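Local atomic coordinates of Rho guanine nucleotide exchange factor 12 (Homo sapiens, PDB entry 1TXD), a protein that acts as a guanine nucleotide exchange factor for the GTPase RhoA, represented by its DH and PH domains. Residues P4-Q7 with Q8-R12; E27-N30 with E31-T35; L82-Q85 with M86-V89; I101-D104 with L105-W108; Q172-T175 with K176-L179. The protein carries 1 engineered substitution. All coordinates share one frame; numbering follows the deposited sequence.

Overall arrangement
Each of the five contacts is local, closing a single turn or so of helix, and they follow one another along the chain without nesting or crossing. Contact 1 forms a short N-terminal turn that rests on helix 20-57. Contact 2 lies within that helix and is the common neighbour, touching all four others. Contact 3, on helix 72-90, and contact 4, on helix 102-109, meet each other around Trp108 and both pack on Leu32 and Phe33 of contact 2. Contact 5, on helix 169-186, is joined to contact 2 through Arg173 and touches contact 3 through Tyr177 and Leu82. Together they tie much of the helical core of the DH domain; the PH domain lies further along the chain.

Contact 1. Residues P4-Q7 with Q8-R12; sequences PNWQ and QLVSR
Trp6 and Leu9 share the only backbone hydrogen bond between residues 4-7 and 8-12: Leu9 N reaches back to Trp6 O at 3.0 Å, but with an angle of 123° at the hydrogen the bond is weak. The helix about residues 6-9 is therefore a single, loosely bonded turn. Asn5, at the N-cap, leads into it from an extended backbone. Its CG stands anti to the backbone N (chi1 -163°), which swings the amide forward until OD1 accepts from Gln7 N at 3.1 Å, in the carbonyl plane. Asparagine suits this N-cap because its short side chain offers an acceptor to an N-H that no earlier helical carbonyl can serve. Asn5 O also rests 3.6 Å from Gln8 CB. The turn is part of the N-terminal arm of this DH/PH fragment and is laid against helix 20-57 of the DH domain, where Trp6 packs on Gln26 and Asn30. Four residues after Trp6, Val10 brings its branch to the indole: CG2 lies 3.3 Å from Trp6 CZ2 and 3.6 Å from Trp6 CE2, approaching obliquely on the six-membered side. A branched, compact valine fits beside so large a ring, and both residues are buried. The indole also has a polar atom, NE1, which makes a weak hydrogen bond to Ser96 O, while Val10 itself leans on Val97.

Contact 2. Residues E27-N30 with E31-T35; sequences EVIN and ELFYT
Ile29 and Phe33, one helical turn apart, carry the apolar part of this contact. The two side chains leave the helix in the same direction, and Ile29 CG2 comes over one face of the ring, 3.6 Å from Phe33 CZ. The methyl lies 3.9 Å from the centroid of the Phe33 ring and 23° off its normal, a CH-pi contact. Phe33 turns back toward Ile29 because its CG sits beside the backbone N (chi1 -64°). With an alanine in place of Phe33, the Ile29 methyl would probably lose the aromatic face it rests on, and a gap would open toward Met86 and Ile101. Backbone bonds form a second group. Phe33 N donates to Ile29 O at 3.1 Å and Tyr34 N to Asn30 O at 2.8 Å, with Glu31 N to Glu27 O completing an alpha-helical ladder in which the rung from Leu32 N to Val28 O is weak. Polar side chains fold onto the same helix: Asn30 ND2 bonds to Gln26 O, and Thr35 OG1 gives its hydrogen to Glu31 O at 2.7 Å, an acceptor it shares with Thr35 N. This stretch belongs to the long first helix of the DH domain, probably the region called CR1 in DH domains. Having spent its hydrogen on Glu31 O, the Thr35 hydroxyl can accept from Arg173 NH1, so a helix-bound threonine is turned into an acceptor for the arginine of helix 169-186.

Contact 3. Residues L82-Q85 with M86-V89; sequences LNEQ and MKAV
Leu82 and Met86 face the interior of the DH helical bundle one turn apart on helix 72-90, while Glu84 lies on the solvent side with Lys87 at its border. On the packed side, Met86 runs out with an extended chain (chi3 174°), which carries its terminal methyl across the leucine: Met86 CE is 4.1 Å from Leu82 CD1 and equally far from Leu82 CG. Both also touch Trp108 of helix 102-109 and Glu36 of helix 20-57, and Met86 meets Leu32 and Phe33 as well. A long, unbranched methionine is well suited to reach into a seam where three helices converge. Val89 lies against Gln85 O with CG2, at 3.4 Å, and touches Asp104 of helix 102-109. Ordinary helical bonds underlie both sides, among them Lys87 N to Asn83 O at 3.0 Å. The outer side has no salt bridge. Glu84 and Lys87 have opposite charges, yet Glu84 OE2 stays 4.6 Å from Lys87 NZ, so any attraction is probably weak. Ala88 CB lies 3.6 Å from Glu84 O. A single side-chain hydrogen bond, from Lys87 to Asn83, holds this side. Asparagine, short and with an oxygen to offer, suits its place beside a lysine four residues on, which satisfies the oxygen of its buried amide: Asn83 OD1 accepts from Lys87 NZ at 2.9 Å, the donor tilted 17° from the carbonyl plane.

Contact 4. Residues I101-D104 with L105-W108; sequences IGED and LLTW
Asp104 and Trp108 meet through the backbone oxygen and CB of the aspartate. Asp104 O accepts from Trp108 N at 2.9 Å and lies over one face of the indole, 3.2 Å from Trp108 CG. Asp104 CB stands 4.0 Å from the centroid of the Trp108 six-membered ring, 22° off the normal, a CH-pi contact. The ring reaches back over this turn because Trp108 CG is anti to the carbonyl carbon (chi1 -59°). Ile101 CG2 packs on Leu105 CD1 at 3.8 Å, and Leu105 N to Ile101 O is a nearly straight bond (170°). Glu103 O receives two donors, Thr107 N at 3.0 Å and Thr107 OG1 at 3.2 Å, from opposite faces of its plane. These residues make up nearly all of the short helix 102-109 in the DH bundle, with Ile101 at its N-cap. The isoleucine side chain has no acceptor; Glu193 OE1 instead accepts hydrogen bonds from Ile101 N and Gly102 N. Acids suit an opening turn, where they may ease the helix dipole, and salt bridges fix both: Glu103 to Lys196 and Asp104 to Arg92. Leu105 and Leu106 press on Ala200 of helix 191-230, while Trp108 packs on Leu82, Gln85 and Met86.

Contact 5. Residues Q172-T175 with K176-L179; sequences QRLT and KYPL
Gln172 and Lys176 touch at their far ends, Gln172 NE2 lying 3.7 Å from Lys176 CE, a loose contact of two polar chains. Arg173 O accepts from Lys176 N at 3.0 Å, the donor well above the carbonyl plane, and the arginine chain, anti at chi1 (-176°) and bent at chi2, lays the guanidinium beside Tyr177. Tyr177 CE1 comes over one guanidinium face, 3.6 Å from Arg173 NH2, but the two planes, 59° apart, do not stack flat. Leu174 O lies 3.5 Å from Pro178 CD, a close contact. Thr175 O is nearer still, 3.3 Å from Pro178 CD; proline, lacking an N-H, breaks the ladder and the helix kinks. This sequence matches the CR3 helix of DH domains, which in relatives helps to bind the GTPase. Arg173 NH2, by a salt bridge, and Tyr177 OH, by a hydrogen bond, both hold Glu36. With a phenylalanine in place of Tyr177 the hydroxyl is gone, and the Glu36 carboxylate, left to its salt bridge with Arg173, would probably be less firmly held. Through these two residues helix 169-186 is tied to helix 20-57, while Tyr177 also reaches Leu82 of helix 72-90, and Leu174 and Pro178 lean on helix 191-230.

Contact 1. Residues P4-Q7 with Q8-R12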
loop_
_atom_site.group_PDB
_atom_site.type_symbol
_atom_site.label_atom_id
_atom_site.label_comp_id
_atom_site.label_asym_id
_atom_site.label_seq_id
_atom_site.Cartn_x
_atom_site.Cartn_y
_atom_site.Cartn_z
ATOM N N PRO A 4 -30.659 -11.685 6.015
ATOM C CA PRO A 4 -29.335 -12.315 5.819
ATOM C C PRO A 4 -29.202 -13.464 4.776
ATOM O O PRO A 4 -28.304 -13.364 3.940
ATOM C CB PRO A 4 -29.002 -12.841 7.227
ATOM C CG PRO A 4 -30.364 -12.984 7.926
ATOM C CD PRO A 4 -31.456 -12.462 6.981
ATOM N N ASN A 5 -30.018 -14.523 4.848
ATOM C CA ASN A 5 -29.948 -15.651 3.895
ATOM C C ASN A 5 -30.769 -15.335 2.659
ATOM O O ASN A 5 -31.738 -14.570 2.741
ATOM C CB ASN A 5 -30.481 -16.941 4.538
ATOM C CG ASN A 5 -30.066 -18.220 3.796
ATOM O OD1 ASN A 5 -30.492 -18.475 2.674
ATOM N ND2 ASN A 5 -29.267 -19.050 4.460
ATOM N N TRP A 6 -30.390 -15.922 1.522
ATOM C CA TRP A 6 -31.101 -15.693 0.265
ATOM C C TRP A 6 -32.445 -16.425 0.145
ATOM O O TRP A 6 -33.451 -15.823 -0.253
ATOM C CB TRP A 6 -30.250 -16.090 -0.934
ATOM C CG TRP A 6 -31.063 -15.933 -2.164
ATOM C CD1 TRP A 6 -31.462 -14.754 -2.746
ATOM C CD2 TRP A 6 -31.678 -16.970 -2.912
ATOM N NE1 TRP A 6 -32.242 -15.007 -3.847
ATOM C CE2 TRP A 6 -32.402 -16.364 -3.962
ATOM C CE3 TRP A 6 -31.668 -18.362 -2.824
ATOM C CZ2 TRP A 6 -33.104 -17.104 -4.907
ATOM C CZ3 TRP A 6 -32.361 -19.091 -3.751
ATOM C CH2 TRP A 6 -33.071 -18.464 -4.785
ATOM N N GLN A 7 -32.437 -17.729 0.438
ATOM C CA GLN A 7 -33.623 -18.601 0.294
ATOM C C GLN A 7 -34.735 -18.223 1.288
ATOM O O GLN A 7 -35.917 -18.564 1.087
ATOM C CB GLN A 7 -33.232 -20.082 0.466
ATOM C CG GLN A 7 -32.127 -20.551 -0.494
ATOM C CD GLN A 7 -31.417 -21.815 -0.054
ATOM O OE1 GLN A 7 -30.911 -21.890 1.072
ATOM N NE2 GLN A 7 -31.346 -22.803 -0.951
ATOM N N GLN A 8 -34.324 -17.531 2.357
ATOM C CA GLN A 8 -35.226 -16.891 3.315
ATOM C C GLN A 8 -36.112 -15.827 2.662
ATOM O O GLN A 8 -37.305 -15.755 2.958
ATOM C CB GLN A 8 -34.416 -16.255 4.454
ATOM C CG GLN A 8 -35.243 -15.499 5.507
ATOM C CD GLN A 8 -36.257 -16.382 6.235
ATOM O OE1 GLN A 8 -37.454 -16.099 6.212
ATOM N NE2 GLN A 8 -35.782 -17.451 6.875
ATOM N N LEU A 9 -35.531 -14.993 1.805
ATOM C CA LEU A 9 -36.327 -14.059 1.017
ATOM C C LEU A 9 -37.404 -14.824 0.254
ATOM O O LEU A 9 -38.583 -14.765 0.618
ATOM C CB LEU A 9 -35.458 -13.251 0.027
ATOM C CG LEU A 9 -34.714 -12.001 0.535
ATOM C CD1 LEU A 9 -33.682 -11.485 -0.492
ATOM C CD2 LEU A 9 -35.705 -10.893 0.910
ATOM N N VAL A 10 -36.982 -15.579 -0.763
ATOM C CA VAL A 10 -37.908 -16.143 -1.760
ATOM C C VAL A 10 -38.888 -17.125 -1.159
ATOM O O VAL A 10 -38.512 -17.940 -0.309
ATOM C CB VAL A 10 -37.188 -16.922 -2.898
ATOM C CG1 VAL A 10 -38.158 -17.169 -4.063
ATOM C CG2 VAL A 10 -35.940 -16.192 -3.382
ATOM N N SER A 11 -40.133 -17.063 -1.629
ATOM C CA SER A 11 -41.113 -18.085 -1.296
ATOM C C SER A 11 -40.515 -19.464 -1.638
ATOM O O SER A 11 -39.864 -19.614 -2.670
ATOM C CB SER A 11 -42.450 -17.824 -2.018
ATOM O OG SER A 11 -42.496 -18.368 -3.326
ATOM N N ARG A 12 -40.695 -20.449 -0.755
ATOM C CA ARG A 12 -40.205 -21.823 -0.986
ATOM C C ARG A 12 -40.848 -22.479 -2.212
ATOM O O ARG A 12 -40.284 -23.405 -2.798
ATOM C CB ARG A 12 -40.483 -22.719 0.227
ATOM C CG ARG A 12 -39.892 -22.235 1.539
ATOM C CD ARG A 12 -39.688 -23.325 2.577
ATOM N NE ARG A 12 -40.944 -23.948 2.997
ATOM C CZ ARG A 12 -41.083 -24.744 4.065
ATOM N NH1 ARG A 12 -40.045 -25.018 4.853
ATOM N NH2 ARG A 12 -42.271 -25.268 4.347
#

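Contact 2. Residues E27-N30 with E31-T35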
loop_
_atom_site.group_PDB
_atom_site.type_symbol
_atom_site.label_atom_id
_atom_site.label_comp_id
_atom_site.label_asym_id
_atom_site.label_seq_id
_atom_site.Cartn_x
_atom_site.Cartn_y
_atom_site.Cartn_z
ATOM N N GLU A 27 -27.242 -17.552 -4.856
ATOM C CA GLU A 27 -26.510 -17.566 -3.615
ATOM C C GLU A 27 -25.233 -16.737 -3.733
ATOM O O GLU A 27 -24.910 -16.009 -2.825
ATOM C CB GLU A 27 -26.184 -19.001 -3.185
ATOM C CG GLU A 27 -27.285 -19.692 -2.355
ATOM C CD GLU A 27 -27.099 -21.212 -2.278
ATOM O OE1 GLU A 27 -28.056 -21.961 -1.944
ATOM O OE2 GLU A 27 -25.967 -21.666 -2.551
ATOM N N VAL A 28 -24.519 -16.863 -4.844
ATOM C CA VAL A 28 -23.298 -16.121 -5.059
ATOM C C VAL A 28 -23.535 -14.644 -5.420
ATOM O O VAL A 28 -22.711 -13.803 -5.063
ATOM C CB VAL A 28 -22.351 -16.790 -6.073
ATOM C CG1 VAL A 28 -21.918 -18.149 -5.581
ATOM C CG2 VAL A 28 -22.967 -16.872 -7.452
ATOM N N ILE A 29 -24.640 -14.302 -6.084
ATOM C CA ILE A 29 -24.974 -12.896 -6.245
ATOM C C ILE A 29 -25.271 -12.311 -4.865
ATOM O O ILE A 29 -24.976 -11.150 -4.578
ATOM C CB ILE A 29 -26.194 -12.671 -7.164
ATOM C CG1 ILE A 29 -25.819 -12.901 -8.615
ATOM C CG2 ILE A 29 -26.699 -11.236 -7.046
ATOM C CD1 ILE A 29 -27.021 -13.021 -9.534
ATOM N N ASN A 30 -25.883 -13.112 -4.017
ATOM C CA ASN A 30 -26.255 -12.642 -2.700
ATOM C C ASN A 30 -25.077 -12.474 -1.756
ATOM O O ASN A 30 -25.148 -11.659 -0.842
ATOM C CB ASN A 30 -27.275 -13.569 -2.073
ATOM C CG ASN A 30 -28.642 -13.118 -2.348
ATOM O OD1 ASN A 30 -29.197 -12.321 -1.597
ATOM N ND2 ASN A 30 -29.223 -13.609 -3.460
ATOM N N GLU A 31 -24.027 -13.263 -1.992
ATOM C CA GLU A 31 -22.784 -13.135 -1.290
ATOM C C GLU A 31 -22.132 -11.776 -1.611
ATOM O O GLU A 31 -21.579 -11.156 -0.724
ATOM C CB GLU A 31 -21.850 -14.306 -1.664
ATOM C CG GLU A 31 -20.516 -14.404 -0.923
ATOM C CD GLU A 31 -20.646 -14.644 0.576
ATOM O OE1 GLU A 31 -21.764 -14.428 1.133
ATOM O OE2 GLU A 31 -19.615 -15.023 1.213
ATOM N N LEU A 32 -22.190 -11.349 -2.871
ATOM C CA LEU A 32 -21.622 -10.110 -3.292
ATOM C C LEU A 32 -22.394 -8.988 -2.624
ATOM O O LEU A 32 -21.776 -8.123 -1.980
ATOM C CB LEU A 32 -21.661 -9.952 -4.810
ATOM C CG LEU A 32 -21.492 -8.513 -5.322
ATOM C CD1 LEU A 32 -20.096 -7.922 -5.027
ATOM C CD2 LEU A 32 -21.776 -8.488 -6.766
ATOM N N PHE A 33 -23.720 -9.049 -2.690
ATOM C CA PHE A 33 -24.520 -8.018 -2.064
ATOM C C PHE A 33 -24.315 -7.959 -0.549
ATOM O O PHE A 33 -24.049 -6.900 -0.038
ATOM C CB PHE A 33 -26.006 -8.150 -2.392
ATOM C CG PHE A 33 -26.347 -7.961 -3.870
ATOM C CD1 PHE A 33 -25.366 -7.922 -4.860
ATOM C CD2 PHE A 33 -27.675 -7.862 -4.263
ATOM C CE1 PHE A 33 -25.714 -7.793 -6.220
ATOM C CE2 PHE A 33 -28.009 -7.720 -5.605
ATOM C CZ PHE A 33 -27.018 -7.677 -6.573
ATOM N N TYR A 34 -24.392 -9.102 0.136
ATOM C CA TYR A 34 -24.333 -9.172 1.575
ATOM C C TYR A 34 -22.992 -8.670 2.153
ATOM O O TYR A 34 -22.993 -7.967 3.145
ATOM C CB TYR A 34 -24.597 -10.621 2.045
ATOM C CG TYR A 34 -24.564 -10.804 3.557
ATOM C CD1 TYR A 34 -25.759 -10.835 4.297
ATOM C CD2 TYR A 34 -23.330 -10.945 4.269
ATOM C CE1 TYR A 34 -25.745 -10.995 5.701
ATOM C CE2 TYR A 34 -23.314 -11.082 5.659
ATOM C CZ TYR A 34 -24.532 -11.113 6.367
ATOM O OH TYR A 34 -24.562 -11.264 7.730
ATOM N N THR A 35 -21.875 -9.073 1.553
ATOM C CA THR A 35 -20.563 -8.706 2.046
ATOM C C THR A 35 -20.275 -7.254 1.679
ATOM O O THR A 35 -19.438 -6.652 2.296
ATOM C CB THR A 35 -19.465 -9.589 1.462
ATOM O OG1 THR A 35 -19.554 -9.583 0.027
ATOM C CG2 THR A 35 -19.665 -11.034 1.858
#

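Contact 3. Residues L82-Q85 with M86-V89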
loop_
_atom_site.group_PDB
_atom_site.type_symbol
_atom_site.label_atom_id
_atom_site.label_comp_id
_atom_site.label_asym_id
_atom_site.label_seq_id
_atom_site.Cartn_x
_atom_site.Cartn_y
_atom_site.Cartn_z
ATOM N N LEU A 82 -22.744 2.137 -3.944
ATOM C CA LEU A 82 -22.658 0.854 -4.577
ATOM C C LEU A 82 -23.651 -0.111 -3.930
ATOM O O LEU A 82 -24.368 -0.858 -4.631
ATOM C CB LEU A 82 -21.219 0.318 -4.439
ATOM C CG LEU A 82 -20.933 -1.074 -4.997
ATOM C CD1 LEU A 82 -21.608 -1.323 -6.421
ATOM C CD2 LEU A 82 -19.410 -1.272 -5.038
ATOM N N ASN A 83 -23.685 -0.090 -2.596
ATOM C CA ASN A 83 -24.635 -0.841 -1.816
ATOM C C ASN A 83 -26.081 -0.466 -2.154
ATOM O O ASN A 83 -26.914 -1.318 -2.202
ATOM C CB ASN A 83 -24.392 -0.624 -0.328
ATOM C CG ASN A 83 -25.215 -1.539 0.531
ATOM O OD1 ASN A 83 -25.996 -1.096 1.367
ATOM N ND2 ASN A 83 -25.066 -2.823 0.310
ATOM N N GLU A 84 -26.371 0.806 -2.389
ATOM C CA GLU A 84 -27.715 1.219 -2.742
ATOM C C GLU A 84 -28.102 0.679 -4.131
ATOM O O GLU A 84 -29.251 0.310 -4.346
ATOM C CB GLU A 84 -27.845 2.744 -2.705
ATOM C CG GLU A 84 -27.917 3.353 -1.306
ATOM C CD GLU A 84 -28.967 2.681 -0.410
ATOM O OE1 GLU A 84 -30.080 2.376 -0.908
ATOM O OE2 GLU A 84 -28.687 2.461 0.796
ATOM N N GLN A 85 -27.139 0.593 -5.050
ATOM C CA GLN A 85 -27.411 0.123 -6.397
ATOM C C GLN A 85 -27.654 -1.389 -6.341
ATOM O O GLN A 85 -28.423 -1.933 -7.117
ATOM C CB GLN A 85 -26.237 0.422 -7.330
ATOM C CG GLN A 85 -26.003 1.901 -7.599
ATOM C CD GLN A 85 -24.683 2.130 -8.306
ATOM O OE1 GLN A 85 -23.635 1.710 -7.829
ATOM N NE2 GLN A 85 -24.735 2.796 -9.447
ATOM N N MET A 86 -27.003 -2.059 -5.412
ATOM C CA MET A 86 -27.203 -3.493 -5.242
ATOM C C MET A 86 -28.596 -3.722 -4.668
ATOM O O MET A 86 -29.340 -4.569 -5.177
ATOM C CB MET A 86 -26.133 -4.123 -4.375
ATOM C CG MET A 86 -24.817 -4.368 -5.086
ATOM S SD MET A 86 -23.564 -4.562 -3.849
ATOM C CE MET A 86 -22.072 -5.041 -4.764
ATOM N N LYS A 87 -28.972 -2.923 -3.668
ATOM C CA LYS A 87 -30.334 -2.976 -3.117
ATOM C C LYS A 87 -31.410 -2.817 -4.203
ATOM O O LYS A 87 -32.421 -3.516 -4.173
ATOM C CB LYS A 87 -30.554 -1.944 -1.997
ATOM C CG LYS A 87 -30.464 -2.537 -0.559
ATOM C CD LYS A 87 -29.648 -1.662 0.443
ATOM C CE LYS A 87 -29.317 -2.444 1.743
ATOM N NZ LYS A 87 -28.505 -1.679 2.760
ATOM N N ALA A 88 -31.173 -1.901 -5.145
ATOM C CA ALA A 88 -32.130 -1.549 -6.184
ATOM C C ALA A 88 -32.245 -2.658 -7.198
ATOM O O ALA A 88 -33.312 -2.847 -7.779
ATOM C CB ALA A 88 -31.725 -0.249 -6.884
ATOM N N VAL A 89 -31.162 -3.388 -7.425
ATOM C CA VAL A 89 -31.217 -4.507 -8.342
ATOM C C VAL A 89 -32.223 -5.523 -7.842
ATOM O O VAL A 89 -32.918 -6.115 -8.647
ATOM C CB VAL A 89 -29.840 -5.167 -8.603
ATOM C CG1 VAL A 89 -29.996 -6.517 -9.270
ATOM C CG2 VAL A 89 -29.017 -4.302 -9.473
#

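Contact 4. Residues I101-D104 with L105-W108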
loop_
_atom_site.group_PDB
_atom_site.type_symbol
_atom_site.label_atom_id
_atom_site.label_comp_id
_atom_site.label_asym_id
_atom_site.label_seq_id
_atom_site.Cartn_x
_atom_site.Cartn_y
_atom_site.Cartn_z
ATOM N N ILE A 101 -27.571 -9.591 -14.423
ATOM C CA ILE A 101 -26.743 -8.689 -13.606
ATOM C C ILE A 101 -25.427 -8.225 -14.256
ATOM O O ILE A 101 -24.810 -7.286 -13.784
ATOM C CB ILE A 101 -26.459 -9.322 -12.234
ATOM C CG1 ILE A 101 -26.404 -8.250 -11.170
ATOM C CG2 ILE A 101 -25.145 -10.147 -12.241
ATOM C CD1 ILE A 101 -25.678 -8.661 -9.962
ATOM N N GLY A 102 -25.012 -8.863 -15.345
ATOM C CA GLY A 102 -23.766 -8.526 -16.005
ATOM C C GLY A 102 -23.659 -7.034 -16.247
ATOM O O GLY A 102 -22.621 -6.431 -15.991
ATOM N N GLU A 103 -24.746 -6.431 -16.716
ATOM C CA GLU A 103 -24.718 -5.049 -17.135
ATOM C C GLU A 103 -24.520 -4.135 -15.932
ATOM O O GLU A 103 -23.830 -3.126 -16.025
ATOM C CB GLU A 103 -26.005 -4.687 -17.904
ATOM C CG GLU A 103 -25.852 -3.500 -18.842
ATOM C CD GLU A 103 -24.843 -3.740 -19.964
ATOM O OE1 GLU A 103 -25.037 -4.702 -20.757
ATOM O OE2 GLU A 103 -23.865 -2.964 -20.064
ATOM N N ASP A 104 -25.115 -4.512 -14.805
ATOM C CA ASP A 104 -24.940 -3.762 -13.565
ATOM C C ASP A 104 -23.485 -3.847 -13.101
ATOM O O ASP A 104 -22.893 -2.866 -12.767
ATOM C CB ASP A 104 -25.876 -4.270 -12.479
ATOM C CG ASP A 104 -27.291 -4.309 -12.934
ATOM O OD1 ASP A 104 -27.813 -3.252 -13.337
ATOM O OD2 ASP A 104 -27.943 -5.371 -12.957
ATOM N N LEU A 105 -22.921 -5.037 -13.154
ATOM C CA LEU A 105 -21.527 -5.244 -12.809
ATOM C C LEU A 105 -20.599 -4.435 -13.689
ATOM O O LEU A 105 -19.578 -3.931 -13.225
ATOM C CB LEU A 105 -21.182 -6.720 -12.910
ATOM C CG LEU A 105 -21.934 -7.642 -11.951
ATOM C CD1 LEU A 105 -21.520 -9.030 -12.271
ATOM C CD2 LEU A 105 -21.629 -7.340 -10.510
ATOM N N LEU A 106 -20.975 -4.277 -14.945
ATOM C CA LEU A 106 -20.228 -3.445 -15.863
ATOM C C LEU A 106 -20.355 -1.945 -15.558
ATOM O O LEU A 106 -19.397 -1.209 -15.721
ATOM C CB LEU A 106 -20.628 -3.749 -17.321
ATOM C CG LEU A 106 -19.984 -5.029 -17.869
ATOM C CD1 LEU A 106 -20.351 -5.268 -19.377
ATOM C CD2 LEU A 106 -18.457 -5.045 -17.676
ATOM N N THR A 107 -21.525 -1.501 -15.120
ATOM C CA THR A 107 -21.708 -0.134 -14.611
ATOM C C THR A 107 -20.911 0.162 -13.318
ATOM O O THR A 107 -20.387 1.285 -13.140
ATOM C CB THR A 107 -23.226 0.115 -14.388
ATOM O OG1 THR A 107 -23.898 0.021 -15.649
ATOM C CG2 THR A 107 -23.498 1.543 -13.974
ATOM N N TRP A 108 -20.823 -0.834 -12.421
ATOM C CA TRP A 108 -20.180 -0.679 -11.136
ATOM C C TRP A 108 -18.654 -0.698 -11.252
ATOM O O TRP A 108 -17.968 0.069 -10.563
ATOM C CB TRP A 108 -20.638 -1.772 -10.150
ATOM C CG TRP A 108 -22.085 -1.772 -9.922
ATOM C CD1 TRP A 108 -22.927 -0.729 -10.115
ATOM C CD2 TRP A 108 -22.899 -2.860 -9.450
ATOM N NE1 TRP A 108 -24.216 -1.097 -9.816
ATOM C CE2 TRP A 108 -24.226 -2.392 -9.390
ATOM C CE3 TRP A 108 -22.642 -4.171 -9.061
ATOM C CZ2 TRP A 108 -25.299 -3.194 -8.974
ATOM C CZ3 TRP A 108 -23.706 -4.972 -8.652
ATOM C CH2 TRP A 108 -25.020 -4.475 -8.610
#

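Contact 5. Residues Q172-T175 with K176-L179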
loop_
_atom_site.group_PDB
_atom_site.type_symbol
_atom_site.label_atom_id
_atom_site.label_comp_id
_atom_site.label_asym_id
_atom_site.label_seq_id
_atom_site.Cartn_x
_atom_site.Cartn_y
_atom_site.Cartn_z
ATOM N N GLN A 172 -8.614 -5.046 1.758
ATOM C CA GLN A 172 -9.000 -6.463 1.751
ATOM C C GLN A 172 -10.217 -6.657 0.830
ATOM O O GLN A 172 -10.274 -7.584 0.038
ATOM C CB GLN A 172 -9.302 -7.018 3.163
ATOM C CG GLN A 172 -9.572 -8.582 3.153
ATOM C CD GLN A 172 -8.339 -9.440 2.755
ATOM O OE1 GLN A 172 -7.234 -8.900 2.561
ATOM N NE2 GLN A 172 -8.518 -10.780 2.657
ATOM N N ARG A 173 -11.176 -5.749 0.958
ATOM C CA ARG A 173 -12.378 -5.721 0.151
ATOM C C ARG A 173 -12.084 -5.762 -1.345
ATOM O O ARG A 173 -12.702 -6.506 -2.118
ATOM C CB ARG A 173 -13.258 -4.494 0.527
ATOM C CG ARG A 173 -14.601 -4.479 -0.231
ATOM C CD ARG A 173 -15.394 -5.785 -0.118
ATOM N NE ARG A 173 -16.738 -5.680 -0.694
ATOM C CZ ARG A 173 -17.537 -6.732 -0.900
ATOM N NH1 ARG A 173 -17.158 -7.890 -0.485
ATOM N NH2 ARG A 173 -18.738 -6.632 -1.481
ATOM N N LEU A 174 -11.111 -4.983 -1.750
ATOM C CA LEU A 174 -10.752 -4.918 -3.128
ATOM C C LEU A 174 -10.120 -6.231 -3.608
ATOM O O LEU A 174 -10.242 -6.533 -4.762
ATOM C CB LEU A 174 -9.814 -3.762 -3.362
ATOM C CG LEU A 174 -10.418 -2.550 -4.031
ATOM C CD1 LEU A 174 -11.372 -1.869 -3.087
ATOM C CD2 LEU A 174 -9.292 -1.667 -4.311
ATOM N N THR A 175 -9.492 -7.007 -2.746
ATOM C CA THR A 175 -8.980 -8.341 -3.152
ATOM C C THR A 175 -10.132 -9.324 -3.381
ATOM O O THR A 175 -9.967 -10.278 -4.107
ATOM C CB THR A 175 -8.045 -8.949 -2.087
ATOM O OG1 THR A 175 -8.810 -9.227 -0.914
ATOM C CG2 THR A 175 -6.990 -7.935 -1.590
ATOM N N LYS A 176 -11.308 -9.036 -2.802
ATOM C CA LYS A 176 -12.467 -9.934 -2.834
ATOM C C LYS A 176 -13.327 -9.806 -4.105
ATOM O O LYS A 176 -13.897 -10.775 -4.586
ATOM C CB LYS A 176 -13.348 -9.695 -1.583
ATOM C CG LYS A 176 -12.738 -10.106 -0.221
ATOM C CD LYS A 176 -12.489 -11.600 -0.140
ATOM C CE LYS A 176 -11.599 -12.018 1.048
ATOM N NZ LYS A 176 -12.181 -11.738 2.392
ATOM N N TYR A 177 -13.416 -8.620 -4.688
ATOM C CA TYR A 177 -14.300 -8.455 -5.849
ATOM C C TYR A 177 -14.044 -9.440 -6.982
ATOM O O TYR A 177 -14.994 -10.015 -7.514
ATOM C CB TYR A 177 -14.256 -7.026 -6.367
ATOM C CG TYR A 177 -14.964 -6.057 -5.476
ATOM C CD1 TYR A 177 -16.303 -6.250 -5.114
ATOM C CD2 TYR A 177 -14.334 -4.922 -5.019
ATOM C CE1 TYR A 177 -16.969 -5.325 -4.323
ATOM C CE2 TYR A 177 -15.009 -4.010 -4.208
ATOM C CZ TYR A 177 -16.288 -4.217 -3.875
ATOM O OH TYR A 177 -16.931 -3.321 -3.075
ATOM N N PRO A 178 -12.788 -9.688 -7.348
ATOM C CA PRO A 178 -12.538 -10.587 -8.470
ATOM C C PRO A 178 -13.111 -11.988 -8.265
ATOM O O PRO A 178 -13.630 -12.580 -9.214
ATOM C CB PRO A 178 -11.019 -10.644 -8.555
ATOM C CG PRO A 178 -10.539 -9.456 -7.915
ATOM C CD PRO A 178 -11.542 -9.130 -6.802
ATOM N N LEU A 179 -13.010 -12.502 -7.044
ATOM C CA LEU A 179 -13.391 -13.872 -6.741
ATOM C C LEU A 179 -14.922 -13.960 -6.702
ATOM O O LEU A 179 -15.533 -14.864 -7.274
ATOM C CB LEU A 179 -12.779 -14.279 -5.395
ATOM C CG LEU A 179 -11.284 -13.956 -5.160
ATOM C CD1 LEU A 179 -10.876 -14.019 -3.650
ATOM C CD2 LEU A 179 -10.422 -14.912 -6.053
#